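Local coordinates for protein metal transporter CNNM3 (Homo sapiens, PDB 6DFD) that probably takes part in magnesium efflux as a membrane transporter of the CNNM family, whose cytosolic cyclic nucleotide-binding homology domain mediates dimerization, at residues V108-V119 and E131-A142. The protein carries 6 engineered substitutions. Numbering follows the deposited sequence.
Sequences VDYFILILQGRV and ENGAFTYYGVSA
Tyr138 lays its ring across the inner side of the bend made by 108-119. Ile114 CD1 rests at the ring edge, 3.8 Å from Tyr138 CE2, and Val119 CG2 sits beside that methyl, 3.4 Å from Tyr138 OH. The ring thus spans two strand pairs, one on each side of the corner at Leu115. With CG anti to the carbonyl carbon (chi1 -48°), the ring reaches back along its own segment, where its hydroxyl donates to Thr136 OG1; that oxygen in turn donates to Gly133 O. An alanine in place of Tyr138 would probably open a gap beside the neighbouring methyls of Ile114 and Val119 and deprive Thr136 OG1 of its donor. On the face of Leu113 and Tyr137, Phe111 fits against the second segment: CZ rests 3.7 Å from Tyr137 CB, while Val140 CG2 abuts the ring edge. Leu113 puts CD2 over the rim of one Phe135 face, and Phe56 meets that ring edge-to-face. Gly139 runs close against Tyr110 O, where a side chain would clash. Farther along, the Ala142 methyl is a small knob 3.5 Å from Tyr110 N. Backbone bonds join Ile112 with Tyr138 and Val119 with Asn132 in antiparallel pairs; between them, a type II turn from Gly133 to Thr136 takes the second segment round the corner, Ile114 N bonding Thr136 O almost straight (172°). At the outer end, the bent Arg118 chain grips Glu131 OE2 side-on through NE (2.8 Å) and NH2, guanidinium and carboxylate planes 73° apart, and a water links Arg118 NH1 to Ala134 N. Beyond Tyr138, Leu128 of the second subunit packs on it. Such paired strands turning together from one antiparallel sheet into the next are characteristic of the cupin-like beta-barrel of cyclic nucleotide-binding homology domains.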
ATOM      1  N   VAL A 108      16.981  -2.007   6.734  1.00 57.10           N
ATOM      2  CA  VAL A 108      16.724  -3.042   5.745  1.00 56.31           C
ATOM      3  C   VAL A 108      17.587  -2.766   4.521  1.00 53.70           C
ATOM      4  O   VAL A 108      17.931  -1.616   4.224  1.00 54.53           O
ATOM      5  CB  VAL A 108      15.229  -3.100   5.367  1.00 57.49           C
ATOM      6  CG1 VAL A 108      14.857  -1.934   4.444  1.00 57.23           C
ATOM      7  CG2 VAL A 108      14.895  -4.445   4.742  1.00 57.63           C
ATOM      8  N   ASP A 109      17.934  -3.835   3.802  1.00 50.50           N
ATOM      9  CA  ASP A 109      18.807  -3.691   2.644  1.00 52.28           C
ATOM     10  C   ASP A 109      18.395  -4.627   1.513  1.00 46.30           C
ATOM     11  O   ASP A 109      19.249  -5.104   0.754  1.00 45.64           O
ATOM     12  CB  ASP A 109      20.272  -3.934   3.024  1.00 59.83           C
ATOM     13  CG  ASP A 109      20.553  -5.381   3.375  1.00 62.34           C
ATOM     14  OD1 ASP A 109      19.603  -6.112   3.720  1.00 61.13           O
ATOM     15  OD2 ASP A 109      21.732  -5.787   3.299  1.00 64.73           O
ATOM     16  N   TYR A 110      17.099  -4.885   1.365  1.00 42.34           N
ATOM     17  CA  TYR A 110      16.636  -5.681   0.241  1.00 39.88           C
ATOM     18  C   TYR A 110      15.336  -5.128  -0.321  1.00 37.70           C
ATOM     19  O   TYR A 110      14.566  -4.447   0.363  1.00 39.84           O
ATOM     20  CB  TYR A 110      16.451  -7.154   0.619  1.00 42.26           C
ATOM     21  CG  TYR A 110      15.623  -7.376   1.871  1.00 44.19           C
ATOM     22  CD1 TYR A 110      14.243  -7.283   1.835  1.00 42.69           C
ATOM     23  CD2 TYR A 110      16.234  -7.679   3.082  1.00 48.02           C
ATOM     24  CE1 TYR A 110      13.481  -7.486   2.979  1.00 43.41           C
ATOM     25  CE2 TYR A 110      15.483  -7.890   4.233  1.00 48.83           C
ATOM     26  CZ  TYR A 110      14.112  -7.789   4.174  1.00 46.54           C
ATOM     27  OH  TYR A 110      13.373  -7.994   5.318  1.00 48.30           O
ATOM     28  N   PHE A 111      15.135  -5.425  -1.599  1.00 33.28           N
ATOM     29  CA  PHE A 111      13.928  -5.134  -2.354  1.00 32.13           C
ATOM     30  C   PHE A 111      13.124  -6.420  -2.468  1.00 33.38           C
ATOM     31  O   PHE A 111      13.700  -7.501  -2.621  1.00 33.43           O
ATOM     32  CB  PHE A 111      14.324  -4.605  -3.737  1.00 31.73           C
ATOM     33  CG  PHE A 111      13.252  -4.689  -4.782  1.00 31.91           C
ATOM     34  CD1 PHE A 111      13.065  -5.854  -5.521  1.00 32.00           C
ATOM     35  CD2 PHE A 111      12.473  -3.586  -5.078  1.00 31.22           C
ATOM     36  CE1 PHE A 111      12.095  -5.925  -6.492  1.00 31.35           C
ATOM     37  CE2 PHE A 111      11.494  -3.652  -6.060  1.00 31.65           C
ATOM     38  CZ  PHE A 111      11.306  -4.821  -6.768  1.00 31.54           C
ATOM     39  N   ILE A 112      11.800  -6.308  -2.374  1.00 32.91           N
ATOM     40  CA  ILE A 112      10.915  -7.458  -2.503  1.00 31.26           C
ATOM     41  C   ILE A 112       9.812  -7.157  -3.502  1.00 31.58           C
ATOM     42  O   ILE A 112       9.215  -6.073  -3.486  1.00 31.92           O
ATOM     43  CB  ILE A 112      10.311  -7.868  -1.143  1.00 34.80           C
ATOM     44  CG1 ILE A 112      11.396  -8.515  -0.282  1.00 39.90           C
ATOM     45  CG2 ILE A 112       9.144  -8.829  -1.342  1.00 31.48           C
ATOM     46  CD1 ILE A 112      10.997  -8.731   1.143  1.00 46.63           C
ATOM     47  N   LEU A 113       9.538  -8.126  -4.371  1.00 30.40           N
ATOM     48  CA  LEU A 113       8.352  -8.122  -5.213  1.00 29.28           C
ATOM     49  C   LEU A 113       7.574  -9.383  -4.885  1.00 28.78           C
ATOM     50  O   LEU A 113       8.160 -10.468  -4.790  1.00 29.45           O
ATOM     51  CB  LEU A 113       8.698  -8.078  -6.707  1.00 30.48           C
ATOM     52  CG  LEU A 113       7.471  -8.169  -7.625  1.00 32.75           C
ATOM     53  CD1 LEU A 113       7.619  -7.303  -8.812  1.00 35.18           C
ATOM     54  CD2 LEU A 113       7.238  -9.590  -8.096  1.00 36.91           C
ATOM     55  N   ILE A 114       6.269  -9.243  -4.695  1.00 28.33           N
ATOM     56  CA  ILE A 114       5.420 -10.373  -4.332  1.00 27.86           C
ATOM     57  C   ILE A 114       4.993 -11.080  -5.611  1.00 29.30           C
ATOM     58  O   ILE A 114       4.274 -10.508  -6.435  1.00 31.01           O
ATOM     59  CB  ILE A 114       4.195  -9.916  -3.522  1.00 30.24           C
ATOM     60  CG1 ILE A 114       4.639  -9.254  -2.217  1.00 34.80           C
ATOM     61  CG2 ILE A 114       3.256 -11.118  -3.211  1.00 31.44           C
ATOM     62  CD1 ILE A 114       3.486  -8.646  -1.427  1.00 41.45           C
ATOM     63  N   LEU A 115       5.420 -12.332  -5.776  1.00 30.97           N
ATOM     64  CA  LEU A 115       4.947 -13.093  -6.929  1.00 31.59           C
ATOM     65  C   LEU A 115       3.557 -13.642  -6.672  1.00 31.83           C
ATOM     66  O   LEU A 115       2.713 -13.678  -7.579  1.00 30.04           O
ATOM     67  CB  LEU A 115       5.902 -14.244  -7.233  1.00 34.38           C
ATOM     68  CG  LEU A 115       6.934 -14.179  -8.361  1.00 38.27           C
ATOM     69  CD1 LEU A 115       7.209 -12.789  -8.867  1.00 39.49           C
ATOM     70  CD2 LEU A 115       8.192 -14.866  -7.904  1.00 38.81           C
ATOM     71  N   GLN A 116       3.311 -14.076  -5.439  1.00 32.19           N
ATOM     72  CA  GLN A 116       2.020 -14.642  -5.087  1.00 31.86           C
ATOM     73  C   GLN A 116       1.799 -14.418  -3.600  1.00 30.93           C
ATOM     74  O   GLN A 116       2.722 -14.592  -2.805  1.00 31.12           O
ATOM     75  CB  GLN A 116       1.971 -16.142  -5.416  1.00 35.64           C
ATOM     76  CG  GLN A 116       0.625 -16.794  -5.165  1.00 43.63           C
ATOM     77  CD  GLN A 116       0.642 -18.287  -5.440  1.00 51.46           C
ATOM     78  OE1 GLN A 116       1.437 -18.777  -6.242  1.00 51.57           O
ATOM     79  NE2 GLN A 116      -0.239 -19.019  -4.768  1.00 56.31           N
ATOM     80  N   GLY A 117       0.596 -14.006  -3.230  1.00 32.88           N
ATOM     81  CA  GLY A 117       0.229 -13.896  -1.832  1.00 35.94           C
ATOM     82  C   GLY A 117      -0.235 -12.497  -1.479  1.00 35.62           C
ATOM     83  O   GLY A 117      -0.343 -11.612  -2.326  1.00 33.72           O
ATOM     84  N   ARG A 118      -0.494 -12.313  -0.181  1.00 31.64           N
ATOM     85  CA  ARG A 118      -1.152 -11.118   0.328  1.00 30.35           C
ATOM     86  C   ARG A 118      -0.411 -10.587   1.541  1.00 29.21           C
ATOM     87  O   ARG A 118       0.002 -11.357   2.415  1.00 31.75           O
ATOM     88  CB  ARG A 118      -2.607 -11.416   0.714  1.00 34.07           C
ATOM     89  CG  ARG A 118      -3.371 -12.212  -0.312  1.00 38.40           C
ATOM     90  CD  ARG A 118      -3.663 -11.368  -1.547  1.00 40.57           C
ATOM     91  NE  ARG A 118      -4.632 -10.322  -1.250  1.00 45.90           N
ATOM     92  CZ  ARG A 118      -5.185  -9.528  -2.159  1.00 52.50           C
ATOM     93  NH1 ARG A 118      -4.859  -9.647  -3.442  1.00 56.02           N
ATOM     94  NH2 ARG A 118      -6.069  -8.613  -1.783  1.00 54.61           N
ATOM     95  N   VAL A 119      -0.270  -9.265   1.603  1.00 30.59           N
ATOM     96  CA  VAL A 119       0.400  -8.609   2.717  1.00 31.79           C
ATOM     97  C   VAL A 119      -0.440  -7.429   3.185  1.00 32.07           C
ATOM     98  O   VAL A 119      -1.228  -6.854   2.430  1.00 31.08           O
ATOM     99  CB  VAL A 119       1.824  -8.126   2.347  1.00 33.60           C
ATOM    100  CG1 VAL A 119       2.728  -9.306   2.047  1.00 34.68           C
ATOM    101  CG2 VAL A 119       1.776  -7.161   1.179  1.00 32.55           C
ATOM    102  N   GLU A 131      -4.216  -3.561   2.276  1.00 33.57           N
ATOM    103  CA  GLU A 131      -3.764  -4.871   1.835  1.00 33.70           C
ATOM    104  C   GLU A 131      -3.304  -4.800   0.386  1.00 34.72           C
ATOM    105  O   GLU A 131      -3.943  -4.161  -0.450  1.00 35.58           O
ATOM    106  CB  GLU A 131      -4.884  -5.905   1.982  1.00 34.89           C
ATOM    107  CG  GLU A 131      -4.503  -7.304   1.522  1.00 37.63           C
ATOM    108  CD  GLU A 131      -5.547  -8.347   1.908  1.00 40.84           C
ATOM    109  OE1 GLU A 131      -6.367  -8.064   2.809  1.00 39.83           O
ATOM    110  OE2 GLU A 131      -5.551  -9.437   1.295  1.00 43.14           O
ATOM    111  N   ASN A 132      -2.194  -5.469   0.101  1.00 34.20           N
ATOM    112  CA  ASN A 132      -1.615  -5.533  -1.232  1.00 35.44           C
ATOM    113  C   ASN A 132      -1.427  -6.987  -1.617  1.00 33.55           C
ATOM    114  O   ASN A 132      -1.261  -7.855  -0.752  1.00 33.57           O
ATOM    115  CB  ASN A 132      -0.263  -4.822  -1.292  1.00 41.68           C
ATOM    116  CG  ASN A 132      -0.394  -3.326  -1.486  1.00 51.77           C
ATOM    117  OD1 ASN A 132      -1.469  -2.810  -1.795  1.00 53.25           O
ATOM    118  ND2 ASN A 132       0.710  -2.618  -1.302  1.00 58.49           N
ATOM    119  N   GLY A 133      -1.433  -7.246  -2.923  1.00 32.93           N
ATOM    120  CA  GLY A 133      -1.304  -8.583  -3.455  1.00 31.69           C
ATOM    121  C   GLY A 133      -0.159  -8.702  -4.447  1.00 32.44           C
ATOM    122  O   GLY A 133       0.871  -8.004  -4.361  1.00 31.88           O
ATOM    123  N   ALA A 134      -0.366  -9.592  -5.411  1.00 31.46           N
ATOM    124  CA  ALA A 134       0.712 -10.013  -6.290  1.00 30.73           C
ATOM    125  C   ALA A 134       1.210  -8.835  -7.117  1.00 28.75           C
ATOM    126  O   ALA A 134       0.423  -8.008  -7.585  1.00 27.19           O
ATOM    127  CB  ALA A 134       0.231 -11.133  -7.213  1.00 30.19           C
ATOM    128  N   PHE A 135       2.527  -8.771  -7.264  1.00 30.25           N
ATOM    129  CA  PHE A 135       3.266  -7.828  -8.095  1.00 31.47           C
ATOM    130  C   PHE A 135       3.288  -6.429  -7.495  1.00 31.77           C
ATOM    131  O   PHE A 135       3.706  -5.470  -8.165  1.00 32.94           O
ATOM    132  CB  PHE A 135       2.762  -7.851  -9.547  1.00 32.98           C
ATOM    133  CG  PHE A 135       3.432  -8.933 -10.364  1.00 33.75           C
ATOM    134  CD1 PHE A 135       3.065 -10.260 -10.218  1.00 35.84           C
ATOM    135  CD2 PHE A 135       4.503  -8.639 -11.192  1.00 33.09           C
ATOM    136  CE1 PHE A 135       3.717 -11.269 -10.921  1.00 37.30           C
ATOM    137  CE2 PHE A 135       5.156  -9.645 -11.896  1.00 34.30           C
ATOM    138  CZ  PHE A 135       4.762 -10.952 -11.765  1.00 36.48           C
ATOM    139  N   THR A 136       2.922  -6.290  -6.221  1.00 29.74           N
ATOM    140  CA  THR A 136       3.336  -5.121  -5.469  1.00 28.84           C
ATOM    141  C   THR A 136       4.777  -5.323  -5.016  1.00 29.56           C
ATOM    142  O   THR A 136       5.261  -6.452  -4.918  1.00 29.39           O
ATOM    143  CB  THR A 136       2.407  -4.870  -4.280  1.00 30.79           C
ATOM    144  OG1 THR A 136       2.418  -5.997  -3.399  1.00 33.01           O
ATOM    145  CG2 THR A 136       0.983  -4.612  -4.776  1.00 33.86           C
ATOM    146  N   TYR A 137       5.493  -4.218  -4.805  1.00 32.43           N
ATOM    147  CA  TYR A 137       6.908  -4.314  -4.473  1.00 32.30           C
ATOM    148  C   TYR A 137       7.297  -3.227  -3.483  1.00 32.25           C
ATOM    149  O   TYR A 137       6.598  -2.226  -3.319  1.00 33.84           O
ATOM    150  CB  TYR A 137       7.780  -4.227  -5.726  1.00 32.28           C
ATOM    151  CG  TYR A 137       7.543  -2.972  -6.518  1.00 33.94           C
ATOM    152  CD1 TYR A 137       8.203  -1.797  -6.204  1.00 37.04           C
ATOM    153  CD2 TYR A 137       6.644  -2.960  -7.576  1.00 36.92           C
ATOM    154  CE1 TYR A 137       7.988  -0.638  -6.940  1.00 42.04           C
ATOM    155  CE2 TYR A 137       6.422  -1.810  -8.311  1.00 42.17           C
ATOM    156  CZ  TYR A 137       7.096  -0.656  -7.986  1.00 45.83           C
ATOM    157  OH  TYR A 137       6.879   0.491  -8.711  1.00 51.74           O
ATOM    158  N   TYR A 138       8.437  -3.449  -2.828  1.00 30.93           N
ATOM    159  CA  TYR A 138       8.847  -2.707  -1.643  1.00 31.44           C
ATOM    160  C   TYR A 138      10.362  -2.635  -1.621  1.00 33.13           C
ATOM    161  O   TYR A 138      11.048  -3.462  -2.222  1.00 34.09           O
ATOM    162  CB  TYR A 138       8.353  -3.378  -0.346  1.00 31.94           C
ATOM    163  CG  TYR A 138       6.899  -3.743  -0.444  1.00 34.15           C
ATOM    164  CD1 TYR A 138       5.914  -2.845  -0.062  1.00 38.61           C
ATOM    165  CD2 TYR A 138       6.508  -4.950  -1.004  1.00 33.63           C
ATOM    166  CE1 TYR A 138       4.573  -3.152  -0.208  1.00 37.62           C
ATOM    167  CE2 TYR A 138       5.174  -5.263  -1.161  1.00 33.31           C
ATOM    168  CZ  TYR A 138       4.210  -4.357  -0.760  1.00 35.95           C
ATOM    169  OH  TYR A 138       2.869  -4.652  -0.918  1.00 35.87           O
ATOM    170  N   GLY A 139      10.871  -1.640  -0.905  1.00 33.58           N
ATOM    171  CA  GLY A 139      12.286  -1.586  -0.591  1.00 34.77           C
ATOM    172  C   GLY A 139      13.174  -1.100  -1.711  1.00 36.76           C
ATOM    173  O   GLY A 139      14.371  -1.390  -1.694  1.00 38.25           O
ATOM    174  N   VAL A 140      12.629  -0.370  -2.687  1.00 36.80           N
ATOM    175  CA  VAL A 140      13.462   0.175  -3.763  1.00 40.25           C
ATOM    176  C   VAL A 140      14.576   1.037  -3.189  1.00 44.17           C
ATOM    177  O   VAL A 140      15.714   1.011  -3.674  1.00 46.77           O
ATOM    178  CB  VAL A 140      12.593   0.966  -4.761  1.00 41.81           C
ATOM    179  CG1 VAL A 140      13.452   1.792  -5.712  1.00 48.49           C
ATOM    180  CG2 VAL A 140      11.709   0.013  -5.551  1.00 39.19           C
ATOM    181  N   SER A 141      14.269   1.819  -2.150  1.00 45.36           N
ATOM    182  CA  SER A 141      15.286   2.692  -1.570  1.00 50.49           C
ATOM    183  C   SER A 141      16.427   1.898  -0.950  1.00 47.58           C
ATOM    184  O   SER A 141      17.550   2.406  -0.844  1.00 48.06           O
ATOM    185  CB  SER A 141      14.654   3.610  -0.526  1.00 59.69           C
ATOM    186  OG  SER A 141      13.957   4.673  -1.150  1.00 65.98           O
ATOM    187  N   ALA A 142      16.168   0.657  -0.540  1.00 46.28           N
ATOM    188  CA  ALA A 142      17.235  -0.195  -0.033  1.00 51.68           C
ATOM    189  C   ALA A 142      18.258  -0.531  -1.108  1.00 55.29           C
ATOM    190  O   ALA A 142      19.335  -1.038  -0.775  1.00 62.77           O
ATOM    191  CB  ALA A 142      16.643  -1.477   0.557  1.00 52.76           C
TER
HETATM  192  O   HOH W   1      -2.725 -11.210  -5.151  1.00 34.80           O